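Local coordinates for protein monomethylamine methyltransferase MtmB1 (Methanosarcina barkeri, PDB 1NTH) that catalyses transfer of the methyl group of monomethylamine to the corrinoid cofactor of its partner protein MtmC in methane formation from methylamine, at residues Ser227-Gln232 with Ile255-Gln260; Lys100-Gly105 with Asp327-Asn332; Asn307-Leu312 with Leu411-Tyr416; Tyr334-Gly339 with Leu347-Gln352. One frame throughout, in Å; residues are numbered along the deposited sequence.

Contact 1: Ser227-Gln232 with Ile255-Gln260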
# COMPACT_ATOMS: atom_id res chain seq x y z
N SER A 227 13.31 -12.60 8.29
CA SER A 227 13.68 -13.04 9.64
C SER A 227 14.58 -11.99 10.27
O SER A 227 15.61 -11.63 9.69
CB SER A 227 14.41 -14.39 9.59
OG SER A 227 13.53 -15.44 9.22
N HIS A 228 14.20 -11.52 11.45
CA HIS A 228 14.94 -10.49 12.18
C HIS A 228 15.76 -11.12 13.29
O HIS A 228 15.22 -11.71 14.23
CB HIS A 228 13.97 -9.46 12.73
CG HIS A 228 13.22 -8.74 11.66
ND1 HIS A 228 13.39 -7.40 11.41
CD2 HIS A 228 12.38 -9.20 10.71
CE1 HIS A 228 12.68 -7.06 10.34
NE2 HIS A 228 12.06 -8.14 9.90
N GLU A 229 17.06 -10.96 13.18
CA GLU A 229 18.01 -11.56 14.09
C GLU A 229 18.30 -10.87 15.41
O GLU A 229 18.52 -9.66 15.47
CB GLU A 229 19.31 -11.76 13.33
CG GLU A 229 20.44 -12.40 14.10
CD GLU A 229 21.71 -12.40 13.28
OE1 GLU A 229 22.60 -11.57 13.56
OE2 GLU A 229 21.79 -13.23 12.35
N VAL A 230 18.28 -11.67 16.48
CA VAL A 230 18.64 -11.19 17.81
C VAL A 230 19.56 -12.30 18.33
O VAL A 230 19.24 -13.48 18.23
CB VAL A 230 17.41 -11.02 18.73
CG1 VAL A 230 16.69 -12.32 18.92
CG2 VAL A 230 17.87 -10.45 20.07
N SER A 231 20.72 -11.91 18.85
CA SER A 231 21.70 -12.89 19.30
C SER A 231 21.87 -13.06 20.80
O SER A 231 22.09 -12.09 21.52
CB SER A 231 23.07 -12.55 18.70
OG SER A 231 23.00 -12.43 17.29
N GLN A 232 21.77 -14.30 21.26
CA GLN A 232 21.98 -14.60 22.68
C GLN A 232 23.49 -14.73 22.83
O GLN A 232 24.20 -15.00 21.86
CB GLN A 232 21.33 -15.92 23.08
CG GLN A 232 19.81 -15.92 23.08
CD GLN A 232 19.26 -17.18 23.72
OE1 GLN A 232 19.59 -17.50 24.87
NE2 GLN A 232 18.42 -17.91 22.99
N ILE A 255 8.95 -11.03 11.95
CA ILE A 255 9.23 -12.42 12.25
C ILE A 255 10.58 -12.35 12.97
O ILE A 255 11.53 -11.76 12.46
CB ILE A 255 9.38 -13.27 10.96
CG1 ILE A 255 8.02 -13.44 10.29
CG2 ILE A 255 10.00 -14.62 11.30
CD1 ILE A 255 7.00 -14.16 11.14
N ILE A 256 10.65 -12.94 14.16
CA ILE A 256 11.87 -12.89 14.96
C ILE A 256 12.66 -14.20 14.99
O ILE A 256 12.11 -15.26 15.28
CB ILE A 256 11.56 -12.49 16.42
CG1 ILE A 256 10.98 -11.07 16.45
CG2 ILE A 256 12.82 -12.58 17.28
CD1 ILE A 256 10.52 -10.63 17.83
N MET A 257 13.95 -14.10 14.67
CA MET A 257 14.83 -15.26 14.71
C MET A 257 15.84 -15.03 15.83
O MET A 257 16.71 -14.17 15.72
CB MET A 257 15.58 -15.46 13.39
CG MET A 257 16.51 -16.68 13.43
SD MET A 257 17.89 -16.60 12.27
CE MET A 257 19.01 -15.53 13.18
N ASP A 258 15.69 -15.79 16.91
CA ASP A 258 16.62 -15.70 18.03
C ASP A 258 17.71 -16.73 17.72
O ASP A 258 17.41 -17.82 17.24
CB ASP A 258 15.90 -16.07 19.33
CG ASP A 258 16.85 -16.33 20.48
OD1 ASP A 258 17.01 -15.45 21.34
OD2 ASP A 258 17.44 -17.44 20.51
N GLU A 259 18.96 -16.38 17.98
CA GLU A 259 20.04 -17.32 17.71
C GLU A 259 20.97 -17.48 18.91
O GLU A 259 21.11 -16.56 19.71
CB GLU A 259 20.87 -16.88 16.50
CG GLU A 259 21.67 -15.61 16.72
CD GLU A 259 22.56 -15.29 15.54
OE1 GLU A 259 23.35 -14.33 15.64
OE2 GLU A 259 22.46 -15.99 14.51
N GLN A 260 21.56 -18.66 19.03
CA GLN A 260 22.52 -18.92 20.10
C GLN A 260 23.46 -19.99 19.55
O GLN A 260 23.02 -20.93 18.89
CB GLN A 260 21.83 -19.41 21.38
CG GLN A 260 22.64 -19.10 22.65
CD GLN A 260 23.65 -20.19 23.00
OE1 GLN A 260 24.75 -19.90 23.48
NE2 GLN A 260 23.26 -21.44 22.80
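V230 and D258 pair across the helix-facing surface of two neighbouring parallel strands of the TIM barrel, 227-231 and 255-259. This is the tight side. CG1 of V230 stands between the backbone N and the carbonyl carbon (chi1 60°), which sets it 3.5 Å from the D258 CA, while A242 and I246 of the linking helix 240-251 complete the β-α-β packing from outside. Beyond V230, Q232 reaches across D258 at about a right angle, and its NE2 gives a nearly straight hydrogen bond (165°) of 2.7 Å to D258 OD2, met on the syn side. The acceptor lies in the Q232 amide plane. H294 also binds OD2 and S289 holds OD1, whereas T281 and N284 fix the amide, leaving little freedom to either group.

Between the strands runs a regular backbone ladder, in which M257 N donates to H228 O at 2.7 Å and Q232 N to E259 O at 2.8 Å.

The opposite surface, lined by E229, M257, S231 and E259, is looser: E229 and S231 are partly exposed, and E229, M257 and E259 each adopt two conformers, making the very short S231 OG–E259 OE1 approach doubtful. In the conformer described, E229 OE2 hydrogen-bonds NZ of the pyrrolysine at position 202. The chemistry suggests a division by face, with a well-bonded polar network toward the helices and carboxylates with alternative positions near pyrrolysine inside the barrel.

Contact 2: Lys100-Gly105 with Asp327-Asn332; sequences KEFVLG and DILSGN
L329 meets the 100-105 segment with its branched end, and its side chain can be followed outward atom by atom. CB heads toward the other segment. CG, anti to the carbonyl carbon (chi1 -63°), comes 4.0 Å from K100 O, and the two methyls then divide the work. CD2 stays beside the same carbonyl, 3.8 Å from K100 O. CD1 passes K100 O at 3.6 Å and ends against the F102 ring, 3.5 Å from CE2, approaching it obliquely while the two side chains slide past each other in opposite directions.

In fold terms, the hairpin of strands 101-104 and 111-114 here meets the TIM barrel beside strand 330-333. W293, at the start of the adjacent barrel strand, touches both L329 and F102, extending the apolar patch.

Polar links lie at the more open end. A water donates to K100 O (3.0 Å) and D327 O (2.8 Å), joining the two backbones. Next to it, in one of the two conformers of K100, NZ forms a salt bridge of 2.6 Å with D327 OD1, met on the anti side. K115 pairs with D327 OD2, and E101 forms a salt bridge with R114 of the second subunit.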
# COMPACT_ATOMS: atom_id res chain seq x y z
N LYS A 100 3.40 -21.52 15.41
CA LYS A 100 3.26 -22.81 14.73
C LYS A 100 3.88 -22.85 13.35
O LYS A 100 4.48 -23.85 12.96
CB LYS A 100 1.78 -23.17 14.62
CG LYS A 100 1.06 -23.33 15.95
CD LYS A 100 1.64 -24.48 16.76
CE LYS A 100 0.83 -24.70 18.03
NZ LYS A 100 1.38 -25.81 18.85
N GLU A 101 3.71 -21.77 12.60
CA GLU A 101 4.25 -21.69 11.24
C GLU A 101 4.26 -20.24 10.81
O GLU A 101 3.70 -19.37 11.49
CB GLU A 101 3.36 -22.50 10.28
CG GLU A 101 1.97 -21.90 10.09
CD GLU A 101 1.09 -22.74 9.17
OE1 GLU A 101 0.47 -23.71 9.65
OE2 GLU A 101 1.04 -22.43 7.96
N PHE A 102 4.92 -19.96 9.70
CA PHE A 102 4.97 -18.60 9.18
C PHE A 102 5.44 -18.60 7.74
O PHE A 102 5.92 -19.61 7.23
CB PHE A 102 5.86 -17.70 10.06
CG PHE A 102 7.28 -18.17 10.20
CD1 PHE A 102 8.23 -17.89 9.23
CD2 PHE A 102 7.67 -18.91 11.32
CE1 PHE A 102 9.55 -18.33 9.37
CE2 PHE A 102 8.98 -19.35 11.47
CZ PHE A 102 9.92 -19.06 10.49
N VAL A 103 5.29 -17.45 7.09
CA VAL A 103 5.69 -17.29 5.70
C VAL A 103 6.86 -16.32 5.60
O VAL A 103 6.88 -15.28 6.27
CB VAL A 103 4.52 -16.75 4.85
CG1 VAL A 103 5.00 -16.42 3.44
CG2 VAL A 103 3.40 -17.78 4.80
N LEU A 104 7.84 -16.66 4.77
CA LEU A 104 8.99 -15.80 4.54
C LEU A 104 8.94 -15.36 3.08
O LEU A 104 8.58 -16.15 2.21
CB LEU A 104 10.30 -16.54 4.80
CG LEU A 104 10.57 -16.93 6.26
CD1 LEU A 104 11.85 -17.76 6.34
CD2 LEU A 104 10.71 -15.66 7.11
N GLY A 105 9.30 -14.11 2.82
CA GLY A 105 9.27 -13.61 1.46
C GLY A 105 7.88 -13.17 1.05
O GLY A 105 6.94 -13.22 1.85
N ASP A 327 6.88 -27.58 19.91
CA ASP A 327 6.52 -27.19 18.55
C ASP A 327 7.39 -26.02 18.12
O ASP A 327 7.08 -25.32 17.16
CB ASP A 327 5.04 -26.81 18.49
CG ASP A 327 4.13 -28.02 18.61
OD1 ASP A 327 2.98 -27.86 19.06
OD2 ASP A 327 4.56 -29.13 18.23
N ILE A 328 8.50 -25.82 18.82
CA ILE A 328 9.43 -24.74 18.51
C ILE A 328 10.07 -24.93 17.14
O ILE A 328 10.65 -25.98 16.87
CB ILE A 328 10.56 -24.65 19.57
CG1 ILE A 328 9.96 -24.29 20.93
CG2 ILE A 328 11.59 -23.60 19.15
CD1 ILE A 328 10.98 -24.30 22.08
N LEU A 329 9.96 -23.92 16.28
CA LEU A 329 10.55 -23.99 14.95
C LEU A 329 12.02 -23.61 15.08
O LEU A 329 12.36 -22.67 15.80
CB LEU A 329 9.83 -23.02 14.00
CG LEU A 329 8.35 -23.34 13.78
CD1 LEU A 329 7.68 -22.18 13.04
CD2 LEU A 329 8.22 -24.64 12.99
N SER A 330 12.90 -24.33 14.39
CA SER A 330 14.33 -24.04 14.51
C SER A 330 15.16 -24.26 13.26
O SER A 330 14.69 -24.82 12.27
CB SER A 330 14.93 -24.88 15.64
OG SER A 330 15.03 -26.24 15.24
N GLY A 331 16.41 -23.82 13.32
CA GLY A 331 17.31 -23.99 12.20
C GLY A 331 18.71 -24.12 12.73
O GLY A 331 18.93 -24.02 13.94
N ASN A 332 19.67 -24.37 11.85
CA ASN A 332 21.07 -24.48 12.25
C ASN A 332 21.91 -23.72 11.24
O ASN A 332 21.56 -23.64 10.06
CB ASN A 332 21.50 -25.95 12.33
CG ASN A 332 22.73 -26.15 13.20
OD1 ASN A 332 23.20 -25.22 13.85
ND2 ASN A 332 23.25 -27.38 13.23
O HOH W 1 5.33 -25.73 15.07

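Contact 3: Asn307-Leu312 with Leu411-Tyr416; sequences NTRETL and LYEKNY
R309 and E413 face each other where the first turn of helix 309-325, a helix of the TIM barrel with T308 as its N-cap, meets the type I turn Y412-N415. The guanidinium grips the carboxylate side-on. NE reaches E413 OE1 at 3.1 Å along its syn lone pair, while NH2 reaches E413 OE2 at 2.9 Å, also from the syn side but 35° out of the carboxylate plane. The two planes are turned 34° against each other, a twisted version of the familiar paired salt bridge. Both acceptors still lie close to the guanidinium plane, at its edge, and both bonds are fairly straight. On the arginine, NH1 has a second acidic partner in D406 of helix 398-410, so the group is held by carboxylates from two directions.

Y412 supplies the third large share of the contact. Its CG sits between the backbone N and the carbonyl carbon (chi1 64°), and the hydroxyl donates to N307 O at 2.7 Å, in the plane of that carbonyl. The N307 amide stands almost perpendicular to the ring and sends its ND2 onward to E348. From the helix, L312 CD1 meets Y412 OH tip to tip at 3.9 Å.

Y416 crosses T308 at about a right angle, its OH 3.3 Å from T308 CA. A water links three groups, accepting from R309 N, donating to E413 OE1 at 2.9 Å and lying 2.7 Å from Y416 OH.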
# COMPACT_ATOMS: atom_id res chain seq x y z
N ASN A 307 30.59 -28.30 12.17
CA ASN A 307 30.44 -29.65 11.67
C ASN A 307 31.45 -30.68 12.18
O ASN A 307 31.81 -31.62 11.46
CB ASN A 307 30.44 -29.65 10.14
CG ASN A 307 31.60 -28.87 9.55
OD1 ASN A 307 31.43 -27.75 9.07
ND2 ASN A 307 32.79 -29.46 9.60
N THR A 308 31.92 -30.51 13.41
CA THR A 308 32.84 -31.49 13.97
C THR A 308 31.93 -32.58 14.53
O THR A 308 30.72 -32.36 14.69
CB THR A 308 33.70 -30.91 15.12
OG1 THR A 308 32.86 -30.59 16.24
CG2 THR A 308 34.44 -29.66 14.66
N ARG A 309 32.49 -33.74 14.82
CA ARG A 309 31.69 -34.84 15.35
C ARG A 309 30.90 -34.41 16.58
O ARG A 309 29.71 -34.71 16.70
CB ARG A 309 32.61 -36.02 15.70
CG ARG A 309 31.88 -37.25 16.23
CD ARG A 309 32.87 -38.41 16.40
NE ARG A 309 33.42 -38.85 15.12
CZ ARG A 309 32.86 -39.77 14.33
NH1 ARG A 309 31.73 -40.35 14.70
NH2 ARG A 309 33.43 -40.09 13.18
N GLU A 310 31.55 -33.68 17.49
CA GLU A 310 30.89 -33.24 18.71
C GLU A 310 29.76 -32.24 18.49
O GLU A 310 28.68 -32.40 19.06
CB GLU A 310 31.91 -32.64 19.68
CG GLU A 310 32.98 -33.63 20.12
CD GLU A 310 34.24 -33.57 19.27
OE1 GLU A 310 34.19 -33.04 18.13
OE2 GLU A 310 35.29 -34.07 19.73
N THR A 311 30.00 -31.22 17.67
CA THR A 311 28.98 -30.21 17.41
C THR A 311 27.79 -30.76 16.63
O THR A 311 26.66 -30.30 16.81
CB THR A 311 29.59 -28.98 16.68
OG1 THR A 311 30.23 -29.40 15.48
CG2 THR A 311 30.60 -28.28 17.58
N LEU A 312 28.04 -31.73 15.75
CA LEU A 312 26.95 -32.33 15.00
C LEU A 312 26.07 -33.13 15.96
O LEU A 312 24.84 -33.12 15.86
CB LEU A 312 27.49 -33.24 13.88
CG LEU A 312 28.17 -32.51 12.71
CD1 LEU A 312 28.77 -33.53 11.75
CD2 LEU A 312 27.15 -31.63 11.98
N LEU A 411 35.94 -38.90 7.19
CA LEU A 411 36.67 -38.52 5.99
C LEU A 411 37.40 -37.18 6.11
O LEU A 411 38.28 -36.88 5.30
CB LEU A 411 35.73 -38.47 4.78
CG LEU A 411 35.12 -39.79 4.29
CD1 LEU A 411 34.24 -39.52 3.08
CD2 LEU A 411 36.22 -40.77 3.93
N TYR A 412 37.04 -36.36 7.10
CA TYR A 412 37.68 -35.06 7.24
C TYR A 412 38.09 -34.64 8.65
O TYR A 412 38.86 -33.70 8.81
CB TYR A 412 36.79 -33.96 6.63
CG TYR A 412 35.45 -33.75 7.33
CD1 TYR A 412 35.39 -33.23 8.62
CD2 TYR A 412 34.25 -34.08 6.69
CE1 TYR A 412 34.16 -33.04 9.26
CE2 TYR A 412 33.02 -33.89 7.33
CZ TYR A 412 32.98 -33.37 8.61
OH TYR A 412 31.77 -33.18 9.24
N GLU A 413 37.59 -35.34 9.67
CA GLU A 413 37.88 -34.95 11.04
C GLU A 413 39.34 -35.02 11.49
O GLU A 413 39.67 -34.58 12.59
CB GLU A 413 37.00 -35.73 12.02
CG GLU A 413 37.37 -37.18 12.23
CD GLU A 413 36.36 -37.90 13.12
OE1 GLU A 413 35.77 -37.23 14.00
OE2 GLU A 413 36.17 -39.12 12.95
N LYS A 414 40.21 -35.54 10.64
CA LYS A 414 41.63 -35.63 10.99
C LYS A 414 42.42 -34.56 10.25
O LYS A 414 43.65 -34.49 10.35
CB LYS A 414 42.16 -37.02 10.65
CG LYS A 414 41.51 -38.15 11.42
CD LYS A 414 41.84 -38.07 12.90
CE LYS A 414 41.22 -39.24 13.66
NZ LYS A 414 41.53 -39.17 15.11
N ASN A 415 41.71 -33.69 9.53
CA ASN A 415 42.35 -32.64 8.74
C ASN A 415 41.93 -31.22 9.11
O ASN A 415 42.12 -30.30 8.32
CB ASN A 415 42.05 -32.88 7.26
CG ASN A 415 42.43 -34.27 6.81
OD1 ASN A 415 41.89 -34.78 5.83
ND2 ASN A 415 43.36 -34.90 7.52
N TYR A 416 41.38 -31.03 10.31
CA TYR A 416 40.95 -29.69 10.72
C TYR A 416 42.09 -28.68 10.70
O TYR A 416 41.93 -27.57 10.20
CB TYR A 416 40.34 -29.75 12.13
CG TYR A 416 39.03 -30.51 12.20
CD1 TYR A 416 38.76 -31.35 13.27
CD2 TYR A 416 38.07 -30.39 11.19
CE1 TYR A 416 37.56 -32.07 13.35
CE2 TYR A 416 36.87 -31.10 11.25
CZ TYR A 416 36.62 -31.93 12.33
OH TYR A 416 35.45 -32.65 12.40
O HOH W 2 35.27 -34.40 14.45

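Contact 4: Tyr334-Gly339 with Leu347-Gln352; sequences YYPCAG and LEASAQ
The Y334 ring and the Q352 amide lie stacked, their planes only 8° apart, with NE2 of Q352 3.5 Å above one face and displaced toward the rim. The aliphatic part of Q352 shares this face: its CG, placed over the ring by a first torsion anti to the backbone N (chi1 -168°), sits 4.0 Å from the ring centroid in a CH-π contact. At the edge, close to the ring plane, A349 O approaches CE2 of Y334 at 3.5 Å. The amide is fixed at both ends, OE1 by T306 and NE2 by Q333 O, which would hold it flat over the tyrosine.

One helical turn earlier, the E348 carboxylate receives two successive backbone N-H groups. C337 N donates to OE2 at 2.8 Å, and A338 N to OE1 at 2.9 Å, where the syn lone pair is used; both bonds are nearly straight at 170°. OE2 has another donor besides, and together these bonds would be expected to stabilise the charge of this buried acid. P336 CB rests 3.8 Å from E348 OE1. Here the acid ties the loop between strand 330-333 and helix 343-359, a β-to-α connection of the TIM barrel, to the helix that follows it.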
# COMPACT_ATOMS: atom_id res chain seq x y z
N TYR A 334 25.76 -22.85 9.39
CA TYR A 334 26.93 -23.55 8.87
C TYR A 334 28.28 -22.83 8.85
O TYR A 334 28.43 -21.82 8.16
CB TYR A 334 26.62 -24.02 7.44
CG TYR A 334 25.51 -25.05 7.35
CD1 TYR A 334 24.25 -24.80 7.90
CD2 TYR A 334 25.74 -26.29 6.77
CE1 TYR A 334 23.25 -25.77 7.87
CE2 TYR A 334 24.76 -27.27 6.74
CZ TYR A 334 23.51 -27.00 7.30
OH TYR A 334 22.56 -27.99 7.31
N TYR A 335 29.25 -23.38 9.58
CA TYR A 335 30.62 -22.84 9.64
C TYR A 335 31.66 -23.91 9.35
O TYR A 335 32.22 -24.50 10.27
CB TYR A 335 30.91 -22.23 11.01
CG TYR A 335 30.36 -20.85 11.21
CD1 TYR A 335 29.09 -20.65 11.77
CD2 TYR A 335 31.12 -19.73 10.88
CE1 TYR A 335 28.60 -19.37 11.99
CE2 TYR A 335 30.63 -18.44 11.10
CZ TYR A 335 29.38 -18.27 11.66
OH TYR A 335 28.93 -17.00 11.92
N PRO A 336 31.94 -24.19 8.06
CA PRO A 336 32.94 -25.20 7.73
C PRO A 336 34.34 -24.63 7.93
O PRO A 336 34.53 -23.41 7.92
CB PRO A 336 32.68 -25.48 6.25
CG PRO A 336 31.26 -25.04 6.03
CD PRO A 336 31.17 -23.79 6.87
N CYS A 337 35.33 -25.51 8.12
CA CYS A 337 36.71 -25.08 8.30
C CYS A 337 37.32 -24.68 6.96
O CYS A 337 38.00 -23.65 6.84
CB CYS A 337 37.56 -26.21 8.89
SG CYS A 337 37.22 -26.63 10.60
N ALA A 338 37.08 -25.51 5.95
CA ALA A 338 37.62 -25.29 4.61
C ALA A 338 36.92 -24.17 3.84
O ALA A 338 35.76 -23.85 4.11
CB ALA A 338 37.56 -26.59 3.82
N GLY A 339 37.64 -23.60 2.88
CA GLY A 339 37.10 -22.53 2.07
C GLY A 339 36.43 -23.02 0.80
O GLY A 339 36.47 -24.21 0.49
N LEU A 347 32.09 -31.39 1.77
CA LEU A 347 31.82 -32.56 2.61
C LEU A 347 31.45 -32.15 4.03
O LEU A 347 30.61 -32.78 4.67
CB LEU A 347 33.03 -33.50 2.63
CG LEU A 347 33.36 -34.19 1.30
CD1 LEU A 347 34.60 -35.06 1.47
CD2 LEU A 347 32.18 -35.04 0.86
N GLU A 348 32.08 -31.08 4.53
CA GLU A 348 31.79 -30.59 5.87
C GLU A 348 30.34 -30.11 5.93
O GLU A 348 29.59 -30.47 6.83
CB GLU A 348 32.72 -29.44 6.24
CG GLU A 348 34.12 -29.84 6.68
CD GLU A 348 34.96 -28.63 7.06
OE1 GLU A 348 35.54 -27.99 6.15
OE2 GLU A 348 35.04 -28.31 8.26
N ALA A 349 29.97 -29.28 4.96
CA ALA A 349 28.61 -28.75 4.91
C ALA A 349 27.61 -29.88 4.71
O ALA A 349 26.51 -29.85 5.25
CB ALA A 349 28.49 -27.73 3.78
N SER A 350 27.99 -30.89 3.92
CA SER A 350 27.11 -32.02 3.66
C SER A 350 26.81 -32.79 4.95
O SER A 350 25.67 -33.17 5.20
CB SER A 350 27.74 -32.96 2.63
OG SER A 350 27.81 -32.35 1.36
N ALA A 351 27.85 -33.02 5.75
CA ALA A 351 27.65 -33.75 7.00
C ALA A 351 26.65 -33.00 7.87
O ALA A 351 25.79 -33.62 8.51
CB ALA A 351 28.98 -33.89 7.74
N GLN A 352 26.74 -31.67 7.90
CA GLN A 352 25.82 -30.91 8.72
C GLN A 352 24.41 -30.91 8.13
O GLN A 352 23.43 -30.94 8.87
CB GLN A 352 26.30 -29.47 8.91
CG GLN A 352 25.52 -28.75 9.99
CD GLN A 352 26.07 -27.39 10.31
OE1 GLN A 352 27.26 -27.13 10.15
NE2 GLN A 352 25.20 -26.50 10.80

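Overall arrangement
The four contacts sample different layers of one TIM barrel and fall into two touching pairs. Contacts 1 and 2 have centres 12 Å apart and reach the same parallel sheet; L104 packs on S227, and F102 on I255. Contacts 3 and 4 are closer, with centres 9 Å apart, and meet through N307 and E348 and through Y412 and A351. Centres of contacts in different pairs lie about 22 to 28 Å apart, yet N332 of contact 2 touches Q352 of contact 4. Along the chain, contact 1 falls between the two segments of contact 2, and contact 4 between those of contact 3. Contacts 2 and 3 thus join parts far apart in sequence, whereas 1 and 4 are local.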